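Local structure of benzoylformate decarboxylase (Mycobacterium smegmatis, 4Q9D) at residues Ile349-Met355 and Val503-Leu509; Ala372-Ser378 and Thr427-Gly433; Ile441-Trp445 and Ile492-Cys498; Val455-Asn461 and Thr523-Thr529. The protein belongs to the thiamine diphosphate-dependent enzymes, pairing two cofactor-domain folds with a central Rossmann-like domain and holding a magnesium ion in its C-terminal part. All coordinates share one frame; numbering follows the deposited sequence.

Contact 1 of 4, residues Ile349-Met355 and Val503-Leu509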
loop_
_atom_site.group_PDB
_atom_site.type_symbol
_atom_site.label_atom_id
_atom_site.label_comp_id
_atom_site.label_asym_id
_atom_site.label_seq_id
_atom_site.Cartn_x
_atom_site.Cartn_y
_atom_site.Cartn_z
ATOM N N ILE B 349 -1.387 46.832 -28.112
ATOM C CA ILE B 349 -2.392 47.800 -27.661
ATOM C C ILE B 349 -2.368 48.984 -28.624
ATOM O O ILE B 349 -1.286 49.431 -29.003
ATOM C CB ILE B 349 -2.011 48.347 -26.284
ATOM C CG1 ILE B 349 -2.107 47.255 -25.224
ATOM C CG2 ILE B 349 -2.826 49.603 -25.922
ATOM C CD1 ILE B 349 -1.752 47.781 -23.835
ATOM N N PRO B 350 -3.543 49.490 -29.031
ATOM C CA PRO B 350 -4.867 48.965 -28.673
ATOM C C PRO B 350 -5.306 47.832 -29.579
ATOM O O PRO B 350 -4.730 47.583 -30.633
ATOM C CB PRO B 350 -5.787 50.168 -28.889
ATOM C CG PRO B 350 -5.137 50.877 -30.083
ATOM C CD PRO B 350 -3.645 50.744 -29.819
ATOM N N SER B 351 -6.346 47.132 -29.156
ATOM C CA SER B 351 -6.801 45.971 -29.893
ATOM C C SER B 351 -8.261 45.702 -29.526
ATOM O O SER B 351 -8.695 46.009 -28.407
ATOM C CB SER B 351 -5.891 44.779 -29.566
ATOM O OG SER B 351 -6.215 43.661 -30.355
ATOM N N THR B 352 -9.039 45.177 -30.467
ATOM C CA THR B 352 -10.389 44.773 -30.123
ATOM C C THR B 352 -10.430 43.256 -29.914
ATOM O O THR B 352 -9.577 42.524 -30.413
ATOM C CB THR B 352 -11.443 45.147 -31.193
ATOM O OG1 THR B 352 -11.065 44.560 -32.434
ATOM C CG2 THR B 352 -11.585 46.653 -31.341
ATOM N N ALA B 353 -11.433 42.791 -29.172
ATOM C CA ALA B 353 -11.581 41.361 -28.925
ATOM C C ALA B 353 -12.035 40.702 -30.208
ATOM O O ALA B 353 -12.832 41.272 -30.938
ATOM C CB ALA B 353 -12.586 41.122 -27.820
ATOM N N PRO B 354 -11.533 39.491 -30.485
ATOM C CA PRO B 354 -10.596 38.748 -29.642
ATOM C C PRO B 354 -9.180 39.235 -29.861
ATOM O O PRO B 354 -8.778 39.508 -30.985
ATOM C CB PRO B 354 -10.752 37.305 -30.135
ATOM C CG PRO B 354 -11.087 37.460 -31.558
ATOM C CD PRO B 354 -11.976 38.691 -31.636
ATOM N N MET B 355 -8.433 39.350 -28.772
ATOM C CA MET B 355 -7.087 39.906 -28.822
ATOM C C MET B 355 -6.017 38.850 -28.548
ATOM O O MET B 355 -6.322 37.715 -28.153
ATOM C CB MET B 355 -6.983 41.048 -27.820
ATOM C CG MET B 355 -7.237 40.615 -26.414
ATOM S SD MET B 355 -7.423 42.018 -25.304
ATOM C CE MET B 355 -9.132 42.466 -25.605
ATOM N N VAL B 503 -15.033 41.431 -21.772
ATOM C CA VAL B 503 -14.382 42.598 -22.334
ATOM C C VAL B 503 -14.347 42.534 -23.874
ATOM O O VAL B 503 -14.196 41.451 -24.468
ATOM C CB VAL B 503 -12.993 42.830 -21.704
ATOM C CG1 VAL B 503 -13.084 42.708 -20.171
ATOM C CG2 VAL B 503 -12.001 41.868 -22.232
ATOM N N GLU B 504 -14.497 43.696 -24.507
ATOM C CA GLU B 504 -14.556 43.796 -25.974
ATOM C C GLU B 504 -13.294 44.376 -26.629
ATOM O O GLU B 504 -13.120 44.323 -27.856
ATOM C CB GLU B 504 -15.773 44.632 -26.376
ATOM C CG GLU B 504 -17.093 44.035 -25.872
ATOM C CD GLU B 504 -18.268 45.022 -25.849
ATOM O OE1 GLU B 504 -18.271 46.016 -26.615
ATOM O OE2 GLU B 504 -19.202 44.793 -25.050
ATOM N N SER B 505 -12.397 44.907 -25.814
ATOM C CA SER B 505 -11.246 45.624 -26.341
ATOM C C SER B 505 -10.236 45.816 -25.238
ATOM O O SER B 505 -10.551 45.626 -24.048
ATOM C CB SER B 505 -11.687 47.013 -26.811
ATOM O OG SER B 505 -12.121 47.779 -25.685
ATOM N N THR B 506 -9.040 46.250 -25.616
ATOM C CA THR B 506 -8.042 46.609 -24.622
ATOM C C THR B 506 -8.490 47.800 -23.784
ATOM O O THR B 506 -8.183 47.862 -22.584
ATOM C CB THR B 506 -6.666 46.866 -25.260
ATOM O OG1 THR B 506 -6.798 47.820 -26.324
ATOM C CG2 THR B 506 -6.098 45.565 -25.813
ATOM N N ASP B 507 -9.223 48.744 -24.381
ATOM C CA ASP B 507 -9.730 49.865 -23.571
ATOM C C ASP B 507 -10.682 49.382 -22.486
ATOM O O ASP B 507 -10.623 49.844 -21.348
ATOM C CB ASP B 507 -10.504 50.891 -24.398
ATOM C CG ASP B 507 -9.603 51.710 -25.329
ATOM O OD1 ASP B 507 -8.467 52.066 -24.938
ATOM O OD2 ASP B 507 -10.052 51.997 -26.458
ATOM N N MET B 508 -11.616 48.526 -22.876
ATOM C CA MET B 508 -12.612 48.015 -21.928
ATOM C C MET B 508 -11.925 47.173 -20.851
ATOM O O MET B 508 -12.223 47.309 -19.664
ATOM C CB MET B 508 -13.675 47.208 -22.657
ATOM C CG MET B 508 -14.863 46.917 -21.770
ATOM S SD MET B 508 -16.178 46.084 -22.640
ATOM C CE MET B 508 -17.065 45.393 -21.216
ATOM N N LEU B 509 -10.967 46.346 -21.265
ATOM C CA LEU B 509 -10.175 45.556 -20.318
ATOM C C LEU B 509 -9.538 46.453 -19.264
ATOM O O LEU B 509 -9.599 46.197 -18.043
ATOM C CB LEU B 509 -9.102 44.730 -21.061
ATOM C CG LEU B 509 -8.158 43.917 -20.155
ATOM C CD1 LEU B 509 -8.955 42.966 -19.227
ATOM C CD2 LEU B 509 -7.201 43.132 -21.028
HETATM O O HOH W 1 -9.225 49.329 -27.525
#

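Contact 2 of 4, residues Ala372-Ser378 and Thr427-Gly433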
loop_
_atom_site.group_PDB
_atom_site.type_symbol
_atom_site.label_atom_id
_atom_site.label_comp_id
_atom_site.label_asym_id
_atom_site.label_seq_id
_atom_site.Cartn_x
_atom_site.Cartn_y
_atom_site.Cartn_z
ATOM N N ALA B 372 0.623 43.647 -5.770
ATOM C CA ALA B 372 -0.341 42.581 -6.019
ATOM C C ALA B 372 0.325 41.200 -6.078
ATOM O O ALA B 372 1.490 41.070 -6.455
ATOM C CB ALA B 372 -1.127 42.853 -7.315
ATOM N N ALA B 373 -0.422 40.165 -5.705
ATOM C CA ALA B 373 0.048 38.791 -5.915
ATOM C C ALA B 373 -0.489 38.306 -7.256
ATOM O O ALA B 373 -1.614 38.627 -7.655
ATOM C CB ALA B 373 -0.424 37.879 -4.789
ATOM N N VAL B 374 0.315 37.537 -7.964
ATOM C CA VAL B 374 -0.139 36.971 -9.217
ATOM C C VAL B 374 -0.325 35.458 -9.037
ATOM O O VAL B 374 0.574 34.795 -8.513
ATOM C CB VAL B 374 0.875 37.255 -10.363
ATOM C CG1 VAL B 374 0.550 36.392 -11.606
ATOM C CG2 VAL B 374 0.853 38.750 -10.729
ATOM N N VAL B 375 -1.484 34.926 -9.452
ATOM C CA VAL B 375 -1.690 33.469 -9.519
ATOM C C VAL B 375 -1.791 33.079 -10.991
ATOM O O VAL B 375 -2.549 33.695 -11.735
ATOM C CB VAL B 375 -2.974 33.019 -8.773
ATOM C CG1 VAL B 375 -3.207 31.525 -8.972
ATOM C CG2 VAL B 375 -2.857 33.335 -7.296
ATOM N N MET B 376 -1.035 32.066 -11.416
ATOM C CA MET B 376 -0.944 31.753 -12.843
ATOM C C MET B 376 -1.468 30.357 -13.130
ATOM O O MET B 376 -1.036 29.393 -12.504
ATOM C CB MET B 376 0.527 31.800 -13.307
ATOM C CG MET B 376 0.726 31.296 -14.764
ATOM S SD MET B 376 -0.058 32.443 -15.958
ATOM C CE MET B 376 0.894 32.063 -17.443
ATOM N N GLU B 377 -2.371 30.258 -14.099
ATOM C CA GLU B 377 -2.889 28.977 -14.561
ATOM C C GLU B 377 -3.322 29.116 -16.015
ATOM O O GLU B 377 -4.514 29.092 -16.322
ATOM C CB GLU B 377 -4.067 28.529 -13.697
ATOM C CG GLU B 377 -4.441 27.065 -13.867
ATOM C CD GLU B 377 -5.072 26.476 -12.621
ATOM O OE1 GLU B 377 -6.302 26.261 -12.621
ATOM O OE2 GLU B 377 -4.338 26.227 -11.642
ATOM N N SER B 378 -2.356 29.321 -16.900
ATOM C CA SER B 378 -2.636 29.521 -18.316
ATOM C C SER B 378 -1.380 29.155 -19.077
ATOM O O SER B 378 -0.545 30.010 -19.372
ATOM C CB SER B 378 -3.020 30.975 -18.589
ATOM O OG SER B 378 -3.275 31.185 -19.968
ATOM N N THR B 427 -4.096 42.969 -3.562
ATOM C CA THR B 427 -5.009 42.334 -4.476
ATOM C C THR B 427 -4.342 41.095 -5.054
ATOM O O THR B 427 -3.119 41.038 -5.216
ATOM C CB THR B 427 -5.494 43.308 -5.589
ATOM O OG1 THR B 427 -6.214 44.385 -4.984
ATOM C CG2 THR B 427 -6.451 42.608 -6.565
ATOM N N VAL B 428 -5.163 40.085 -5.303
ATOM C CA VAL B 428 -4.718 38.893 -6.006
ATOM C C VAL B 428 -5.245 38.964 -7.427
ATOM O O VAL B 428 -6.457 39.120 -7.655
ATOM C CB VAL B 428 -5.226 37.593 -5.338
ATOM C CG1 VAL B 428 -4.829 36.361 -6.203
ATOM C CG2 VAL B 428 -4.645 37.470 -3.953
ATOM N N VAL B 429 -4.326 38.871 -8.376
ATOM C CA VAL B 429 -4.681 38.846 -9.788
ATOM C C VAL B 429 -4.352 37.452 -10.318
ATOM O O VAL B 429 -3.205 37.011 -10.289
ATOM C CB VAL B 429 -3.890 39.906 -10.572
ATOM C CG1 VAL B 429 -4.177 39.789 -12.102
ATOM C CG2 VAL B 429 -4.214 41.301 -10.014
ATOM N N ALA B 430 -5.374 36.759 -10.789
ATOM C CA ALA B 430 -5.228 35.392 -11.237
ATOM C C ALA B 430 -5.511 35.366 -12.718
ATOM O O ALA B 430 -6.600 35.737 -13.149
ATOM C CB ALA B 430 -6.222 34.452 -10.460
ATOM N N THR B 431 -4.535 34.936 -13.504
ATOM C CA THR B 431 -4.761 34.815 -14.934
ATOM C C THR B 431 -4.929 33.336 -15.264
ATOM O O THR B 431 -3.988 32.544 -15.126
ATOM C CB THR B 431 -3.618 35.469 -15.761
ATOM O OG1 THR B 431 -2.395 34.774 -15.505
ATOM C CG2 THR B 431 -3.455 36.961 -15.362
ATOM N N ILE B 432 -6.130 32.969 -15.697
ATOM C CA ILE B 432 -6.520 31.562 -15.814
ATOM C C ILE B 432 -7.051 31.265 -17.218
ATOM O O ILE B 432 -7.901 32.009 -17.729
ATOM C CB ILE B 432 -7.661 31.229 -14.787
ATOM C CG1 ILE B 432 -7.338 31.790 -13.401
ATOM C CG2 ILE B 432 -7.874 29.695 -14.653
ATOM C CD1 ILE B 432 -6.161 31.057 -12.709
ATOM N N GLY B 433 -6.583 30.191 -17.850
ATOM C CA GLY B 433 -7.157 29.786 -19.135
ATOM C C GLY B 433 -8.629 29.368 -18.959
ATOM O O GLY B 433 -9.051 29.022 -17.850
#

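Contact 3 of 4, residues Ile441-Trp445 and Ile492-Cys498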
loop_
_atom_site.group_PDB
_atom_site.type_symbol
_atom_site.label_atom_id
_atom_site.label_comp_id
_atom_site.label_asym_id
_atom_site.label_seq_id
_atom_site.Cartn_x
_atom_site.Cartn_y
_atom_site.Cartn_z
ATOM N N ILE B 441 -14.211 25.806 -10.821
ATOM C CA ILE B 441 -14.975 27.025 -10.982
ATOM C C ILE B 441 -15.822 27.372 -9.750
ATOM O O ILE B 441 -15.951 28.550 -9.402
ATOM C CB ILE B 441 -15.833 26.981 -12.300
ATOM C CG1 ILE B 441 -16.292 28.393 -12.722
ATOM C CG2 ILE B 441 -16.981 25.969 -12.210
ATOM C CD1 ILE B 441 -16.795 28.412 -14.215
ATOM N N GLN B 442 -16.342 26.367 -9.047
ATOM C CA GLN B 442 -17.192 26.635 -7.869
ATOM C C GLN B 442 -16.442 27.363 -6.764
ATOM O O GLN B 442 -17.068 27.922 -5.853
ATOM C CB GLN B 442 -17.818 25.336 -7.288
ATOM C CG GLN B 442 -18.376 24.361 -8.359
ATOM C CD GLN B 442 -17.341 23.316 -8.756
ATOM O OE1 GLN B 442 -16.161 23.643 -8.928
ATOM N NE2 GLN B 442 -17.763 22.040 -8.844
ATOM N N ALA B 443 -15.108 27.328 -6.794
ATOM C CA ALA B 443 -14.357 28.038 -5.749
ATOM C C ALA B 443 -14.679 29.542 -5.760
ATOM O O ALA B 443 -14.514 30.192 -4.752
ATOM C CB ALA B 443 -12.849 27.824 -5.885
ATOM N N ILE B 444 -15.100 30.103 -6.903
ATOM C CA ILE B 444 -15.326 31.550 -6.942
ATOM C C ILE B 444 -16.515 31.967 -6.043
ATOM O O ILE B 444 -16.612 33.114 -5.613
ATOM C CB ILE B 444 -15.488 32.092 -8.380
ATOM C CG1 ILE B 444 -16.773 31.602 -9.013
ATOM C CG2 ILE B 444 -14.292 31.685 -9.250
ATOM C CD1 ILE B 444 -16.863 32.004 -10.507
ATOM N N TRP B 445 -17.376 31.008 -5.719
ATOM C CA TRP B 445 -18.504 31.250 -4.812
ATOM C C TRP B 445 -17.965 31.613 -3.445
ATOM O O TRP B 445 -18.479 32.514 -2.788
ATOM C CB TRP B 445 -19.403 30.001 -4.715
ATOM C CG TRP B 445 -20.554 30.152 -3.776
ATOM C CD1 TRP B 445 -21.743 30.782 -4.031
ATOM C CD2 TRP B 445 -20.648 29.641 -2.436
ATOM N NE1 TRP B 445 -22.559 30.707 -2.929
ATOM C CE2 TRP B 445 -21.923 30.014 -1.936
ATOM C CE3 TRP B 445 -19.774 28.924 -1.600
ATOM C CZ2 TRP B 445 -22.354 29.692 -0.632
ATOM C CZ3 TRP B 445 -20.210 28.583 -0.297
ATOM C CH2 TRP B 445 -21.486 28.972 0.163
ATOM N N ILE B 492 -21.962 32.261 -15.614
ATOM C CA ILE B 492 -21.605 31.326 -14.543
ATOM C C ILE B 492 -21.065 32.109 -13.359
ATOM O O ILE B 492 -21.481 31.889 -12.215
ATOM C CB ILE B 492 -20.593 30.247 -15.031
ATOM C CG1 ILE B 492 -21.167 29.478 -16.214
ATOM C CG2 ILE B 492 -20.213 29.269 -13.906
ATOM C CD1 ILE B 492 -20.111 28.595 -16.981
ATOM N N ALA B 493 -20.173 33.058 -13.629
ATOM C CA ALA B 493 -19.530 33.837 -12.557
ATOM C C ALA B 493 -20.559 34.636 -11.756
ATOM O O ALA B 493 -20.527 34.681 -10.531
ATOM C CB ALA B 493 -18.485 34.786 -13.154
ATOM N N ALA B 494 -21.479 35.259 -12.479
ATOM C CA ALA B 494 -22.535 36.045 -11.892
ATOM C C ALA B 494 -23.413 35.098 -11.095
ATOM O O ALA B 494 -23.836 35.419 -9.998
ATOM C CB ALA B 494 -23.359 36.753 -13.012
ATOM N N GLY B 495 -23.660 33.913 -11.640
ATOM C CA GLY B 495 -24.454 32.918 -10.938
ATOM C C GLY B 495 -23.896 32.529 -9.582
ATOM O O GLY B 495 -24.663 32.273 -8.657
ATOM N N PHE B 496 -22.564 32.473 -9.483
ATOM C CA PHE B 496 -21.849 32.200 -8.227
ATOM C C PHE B 496 -21.630 33.438 -7.354
ATOM O O PHE B 496 -20.956 33.354 -6.321
ATOM C CB PHE B 496 -20.494 31.522 -8.505
ATOM C CG PHE B 496 -20.615 30.057 -8.874
ATOM C CD1 PHE B 496 -21.156 29.141 -7.969
ATOM C CD2 PHE B 496 -20.179 29.597 -10.105
ATOM C CE1 PHE B 496 -21.266 27.786 -8.297
ATOM C CE2 PHE B 496 -20.278 28.237 -10.442
ATOM C CZ PHE B 496 -20.825 27.336 -9.546
ATOM N N GLY B 497 -22.186 34.577 -7.767
ATOM C CA GLY B 497 -22.141 35.783 -6.951
ATOM C C GLY B 497 -21.005 36.762 -7.221
ATOM O O GLY B 497 -20.857 37.754 -6.502
ATOM N N CYS B 498 -20.194 36.502 -8.242
ATOM C CA CYS B 498 -19.071 37.394 -8.521
ATOM C C CYS B 498 -19.507 38.520 -9.447
ATOM O O CYS B 498 -20.365 38.299 -10.303
ATOM C CB CYS B 498 -17.946 36.623 -9.209
ATOM S SG CYS B 498 -17.087 35.521 -8.066
#

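Contact 4 of 4, residues Val455-Asn461 and Thr523-Thr529. With MG (magnesium ion), chain F.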
loop_
_atom_site.group_PDB
_atom_site.type_symbol
_atom_site.label_atom_id
_atom_site.label_comp_id
_atom_site.label_asym_id
_atom_site.label_seq_id
_atom_site.Cartn_x
_atom_site.Cartn_y
_atom_site.Cartn_z
ATOM N N VAL B 455 -9.138 39.441 -8.574
ATOM C CA VAL B 455 -9.556 39.701 -9.944
ATOM C C VAL B 455 -9.149 38.501 -10.771
ATOM O O VAL B 455 -7.958 38.253 -10.967
ATOM C CB VAL B 455 -8.883 40.981 -10.523
ATOM C CG1 VAL B 455 -9.382 41.227 -11.934
ATOM C CG2 VAL B 455 -9.161 42.194 -9.616
ATOM N N PHE B 456 -10.134 37.732 -11.220
ATOM C CA PHE B 456 -9.875 36.553 -12.047
ATOM C C PHE B 456 -9.924 37.028 -13.502
ATOM O O PHE B 456 -10.974 37.471 -13.979
ATOM C CB PHE B 456 -10.978 35.481 -11.834
ATOM C CG PHE B 456 -11.041 34.924 -10.421
ATOM C CD1 PHE B 456 -10.154 33.930 -10.002
ATOM C CD2 PHE B 456 -11.976 35.398 -9.519
ATOM C CE1 PHE B 456 -10.211 33.401 -8.693
ATOM C CE2 PHE B 456 -12.045 34.878 -8.195
ATOM C CZ PHE B 456 -11.148 33.890 -7.790
ATOM N N VAL B 457 -8.806 36.934 -14.203
ATOM C CA VAL B 457 -8.768 37.308 -15.602
ATOM C C VAL B 457 -8.723 36.033 -16.415
ATOM O O VAL B 457 -7.722 35.315 -16.428
ATOM C CB VAL B 457 -7.535 38.147 -15.925
ATOM C CG1 VAL B 457 -7.476 38.443 -17.445
ATOM C CG2 VAL B 457 -7.529 39.402 -15.109
ATOM N N VAL B 458 -9.824 35.739 -17.084
ATOM C CA VAL B 458 -9.973 34.468 -17.778
ATOM C C VAL B 458 -9.764 34.630 -19.279
ATOM O O VAL B 458 -10.483 35.366 -19.944
ATOM C CB VAL B 458 -11.376 33.858 -17.495
ATOM C CG1 VAL B 458 -11.588 32.600 -18.314
ATOM C CG2 VAL B 458 -11.542 33.568 -15.988
ATOM N N LEU B 459 -8.781 33.921 -19.810
ATOM C CA LEU B 459 -8.457 34.013 -21.228
ATOM C C LEU B 459 -9.248 32.994 -22.034
ATOM O O LEU B 459 -8.928 31.798 -22.066
ATOM C CB LEU B 459 -6.943 33.850 -21.437
ATOM C CG LEU B 459 -6.038 34.977 -20.905
ATOM C CD1 LEU B 459 -5.938 34.979 -19.416
ATOM C CD2 LEU B 459 -4.637 34.816 -21.502
ATOM N N ARG B 460 -10.299 33.487 -22.674
ATOM C CA ARG B 460 -11.252 32.653 -23.373
ATOM C C ARG B 460 -10.889 32.531 -24.871
ATOM O O ARG B 460 -11.240 33.389 -25.680
ATOM C CB ARG B 460 -12.670 33.230 -23.179
ATOM C CG ARG B 460 -13.799 32.565 -24.054
ATOM C CD ARG B 460 -14.329 31.302 -23.404
ATOM N NE ARG B 460 -15.429 30.695 -24.154
ATOM C CZ ARG B 460 -15.460 29.425 -24.522
ATOM N NH1 ARG B 460 -14.445 28.620 -24.192
ATOM N NH2 ARG B 460 -16.500 28.965 -25.219
ATOM N N ASN B 461 -10.194 31.460 -25.231
ATOM C CA ASN B 461 -9.904 31.187 -26.632
ATOM C C ASN B 461 -10.621 29.948 -27.176
ATOM O O ASN B 461 -10.369 29.544 -28.309
ATOM C CB ASN B 461 -8.383 31.083 -26.878
ATOM C CG ASN B 461 -7.726 29.995 -26.045
ATOM O OD1 ASN B 461 -8.400 29.165 -25.436
ATOM N ND2 ASN B 461 -6.405 29.985 -26.024
ATOM N N THR B 523 -13.962 39.878 -8.948
ATOM C CA THR B 523 -14.528 40.062 -10.278
ATOM C C THR B 523 -13.925 39.013 -11.198
ATOM O O THR B 523 -12.734 38.698 -11.099
ATOM C CB THR B 523 -14.148 41.462 -10.852
ATOM O OG1 THR B 523 -14.589 42.480 -9.954
ATOM C CG2 THR B 523 -14.757 41.681 -12.234
ATOM N N VAL B 524 -14.759 38.478 -12.076
ATOM C CA VAL B 524 -14.335 37.603 -13.148
ATOM C C VAL B 524 -14.421 38.371 -14.484
ATOM O O VAL B 524 -15.503 38.732 -14.947
ATOM C CB VAL B 524 -15.197 36.329 -13.198
ATOM C CG1 VAL B 524 -14.782 35.429 -14.379
ATOM C CG2 VAL B 524 -15.117 35.560 -11.830
ATOM N N LEU B 525 -13.270 38.644 -15.084
ATOM C CA LEU B 525 -13.232 39.343 -16.367
ATOM C C LEU B 525 -12.928 38.306 -17.435
ATOM O O LEU B 525 -11.887 37.649 -17.406
ATOM C CB LEU B 525 -12.174 40.458 -16.361
ATOM C CG LEU B 525 -12.406 41.580 -15.340
ATOM C CD1 LEU B 525 -11.255 42.600 -15.374
ATOM C CD2 LEU B 525 -13.752 42.265 -15.522
ATOM N N VAL B 526 -13.858 38.135 -18.355
ATOM C CA VAL B 526 -13.694 37.172 -19.414
ATOM C C VAL B 526 -13.176 37.908 -20.661
ATOM O O VAL B 526 -13.838 38.808 -21.171
ATOM C CB VAL B 526 -15.025 36.425 -19.674
ATOM C CG1 VAL B 526 -14.801 35.314 -20.684
ATOM C CG2 VAL B 526 -15.575 35.832 -18.336
ATOM N N VAL B 527 -11.983 37.531 -21.124
ATOM C CA VAL B 527 -11.319 38.215 -22.214
ATOM C C VAL B 527 -11.191 37.294 -23.432
ATOM O O VAL B 527 -10.424 36.332 -23.427
ATOM C CB VAL B 527 -9.927 38.706 -21.799
ATOM C CG1 VAL B 527 -9.278 39.496 -22.950
ATOM C CG2 VAL B 527 -10.000 39.574 -20.519
ATOM N N PRO B 528 -11.950 37.581 -24.498
ATOM C CA PRO B 528 -11.820 36.693 -25.662
ATOM C C PRO B 528 -10.443 36.847 -26.294
ATOM O O PRO B 528 -10.012 37.962 -26.570
ATOM C CB PRO B 528 -12.931 37.176 -26.613
ATOM C CG PRO B 528 -13.878 37.985 -25.734
ATOM C CD PRO B 528 -13.022 38.580 -24.644
ATOM N N THR B 529 -9.739 35.747 -26.506
ATOM C CA THR B 529 -8.376 35.846 -27.014
ATOM C C THR B 529 -8.229 34.891 -28.190
ATOM O O THR B 529 -9.095 34.052 -28.427
ATOM C CB THR B 529 -7.333 35.469 -25.940
ATOM O OG1 THR B 529 -7.560 34.117 -25.546
ATOM C CG2 THR B 529 -7.452 36.382 -24.701
HETATM MG MG MG F . -7.918 28.099 -23.522
HETATM O O HOH W 2 -7.109 30.193 -22.633
#

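Contact 1 of 4, residues Ile349-Met355 and Val503-Leu509
Ala353 N stands over the flat carbonyl group of Glu504, 49° out of its plane, and bonds to Glu504 O at 2.6 Å; Ala353 CB lies close by, 3.2 Å from the same Glu504 O. The Ser351 carbonyl is met end-on instead, with Thr506 N 2.8 Å from Ser351 O. Between these bonds the backbones of Thr352 and Ser505 form a single bridge. The Thr506 hydroxyl, set between its own backbone N and carbonyl carbon (chi1 53°), turns back so that Thr506 OG1 accepts from Ser351 N at 2.9 Å. Pro350 comes against the same hydroxyl, its CA 3.2 Å from Thr506 OG1. On the inner side Met355 bends at chi3 and lays CE 3.5 Å from Ser505 C, while Met355 SD rests 3.8 Å from Thr506 CG2. Ser505 is the N-cap of helix 506-518, its OG accepting from Met508 N, and a water accepts from Asp507 N. The first turn of the helix therefore has acceptors for its leading N-H groups: Ser351 O, the water and the cap hydroxyl. The bond from Thr506 N to Ser351 O ties the loop to the helix start, where the helix end would probably polarise that carbonyl.

Contact 2 of 4, residues Ala372-Ser378 and Thr427-Gly433
Six backbone hydrogen bonds join Ala373-Glu377 to Thr427-Gly433 as parallel strands, their axes 4.6 Å apart at closest. Donors come from each strand in turn, from Ala373 N to Thr427 O at one end to Gly433 N to Glu377 O, 2.8 Å, at the other. CA-H...O contacts reinforce them; Val374 CA, for instance, lies 3.2 Å from Val429 O. Apolar contacts follow on the face of Val375, Val428 and Ala430. Val375 CG2 meets Val428 CG1 at 3.8 Å, and Val375 CB sits 3.9 Å from Ala430 CB. Farther along, Ile432 leans across so that its CD1 presses on Glu377 CB at 3.4 Å, a tight fit at the root of the Glu377 side chain. On the other face Met376 bends at chi2 and brings SD 3.3 Å from Thr431 OG1. Among polar groups, that hydroxyl is hydrogen-bonded to Tyr361 OH, and both Glu377 oxygens are used outside the pair, OE1 by Gly406 N and OE2 by Gly408 N. The pair forms inner strands of the parallel sheet of the C-terminal thiamine diphosphate-binding domain, between strands 397-399 and 454-460. Helix 408-421 covers the Val375-Val428 face through Ala412 and Ile415; helices 357-367 and 382-388 cover the other.

Contact 3 of 4, residues Ile441-Trp445 and Ile492-Cys498
Phe496, in the Schellman motif that closes helix 489-495, packs its side chain against Ile441-Trp445, which leads into helix 443-449, at the subunit interface of this C-terminal domain. Gly497 N bonds back to Ala494 O, and the positive phi of Gly497 (94°) brings Cys498 N round to Ala493 O. The Phe496 ring is touched from several directions. Gln442 CA stands over one face, 4.3 Å from the ring centroid and 19° off its normal, a CH-pi contact, while Gln442 CG reaches Phe496 CZ. Trp445 CB approaches Phe496 CD1 at 3.8 Å. Ile444 crosses Phe496 at about a right angle: with CG1 held between its own backbone N and carbonyl carbon (chi1 68°), it sets Ile444 CG1 3.8 Å from Phe496 CB and sends CD1 on to Ala493 CA, also 3.8 Å. Ile441 CD1 extends the apolar seam to Ile492 CG2 at 3.5 Å. The polar ends of the first segment turn to the second subunit, Gln442 NE2 to Gln438 O and Trp445 NE1 to Pro485 O of that chain. The backbones meet directly too: Trp445 CA makes a fairly straight CA-H...O contact with Phe496 O at 3.6 Å.

Contact 4 of 4, residues Val455-Asn461 and Thr523-Thr529
Strands 455-460 and 523-528 run parallel, their axes 27° apart, joined by six backbone hydrogen bonds from Phe456 N to Thr523 O through to Thr529 N to Arg460 O. The early bonds meet their carbonyls nearly end-on; in the last, Thr529 N stands 53° out of the plane of the Arg460 carbonyl, at 2.9 Å from Arg460 O. On one face Phe456 CD2 meets Val524 CG2 at 3.9 Å, with Thr523 O at the ring edge near its plane. Val458 CG2 reaches Val524 CG1 on this face, and Arg460 CB touches Val526 CG1, also at 3.9 Å, before its guanidinium leads away to a salt bridge with Asp434. Helix 489-495 covers this side. On the other, Val457 CG1 meets Val527 CG2 at 4.1 Å; on this face helices 357-367 and 506-518 pack. At the C-terminal end Thr529 OG1 lies 3.4 Å from Asn461 CB. Asn461, with CG between its backbone N and carbonyl carbon (chi1 59°), turns OD1 onto the magnesium ion at 2.2 Å. A water 2.4 Å from the magnesium also donates to Leu459 O, linking strand end and metal. Asp434 and Glu463 complete the protein part of the site. Metal ligands at the tips of neighbouring parallel strands belong to the thiamine diphosphate motif that starts at Gly433-Asp434 and finishes at Asn461.

Contacts 2 and 4 build one parallel sheet, centres 11 Å apart, where strands 428-433 and 454-460 are neighbours and Ala430 O takes a probable bond from Val457 N. Along the chain contact 2 closes before contact 4 opens. Contact 3 pairs helix segments beside that sheet at the second subunit, 13 Å from contact 4 between centres, its Ala493 and Cys498 resting on Val524; its segments alternate with those of contact 4. Contact 1, opening first in sequence, encloses contacts 2 and 3. Its segments alternate with those of contact 4, whose centre is 12 Å away, and the two touch, with a probable bond from Met355 N to Pro528 O; it thus ties a loop and the start of helix 506-518 beside strand 523-528.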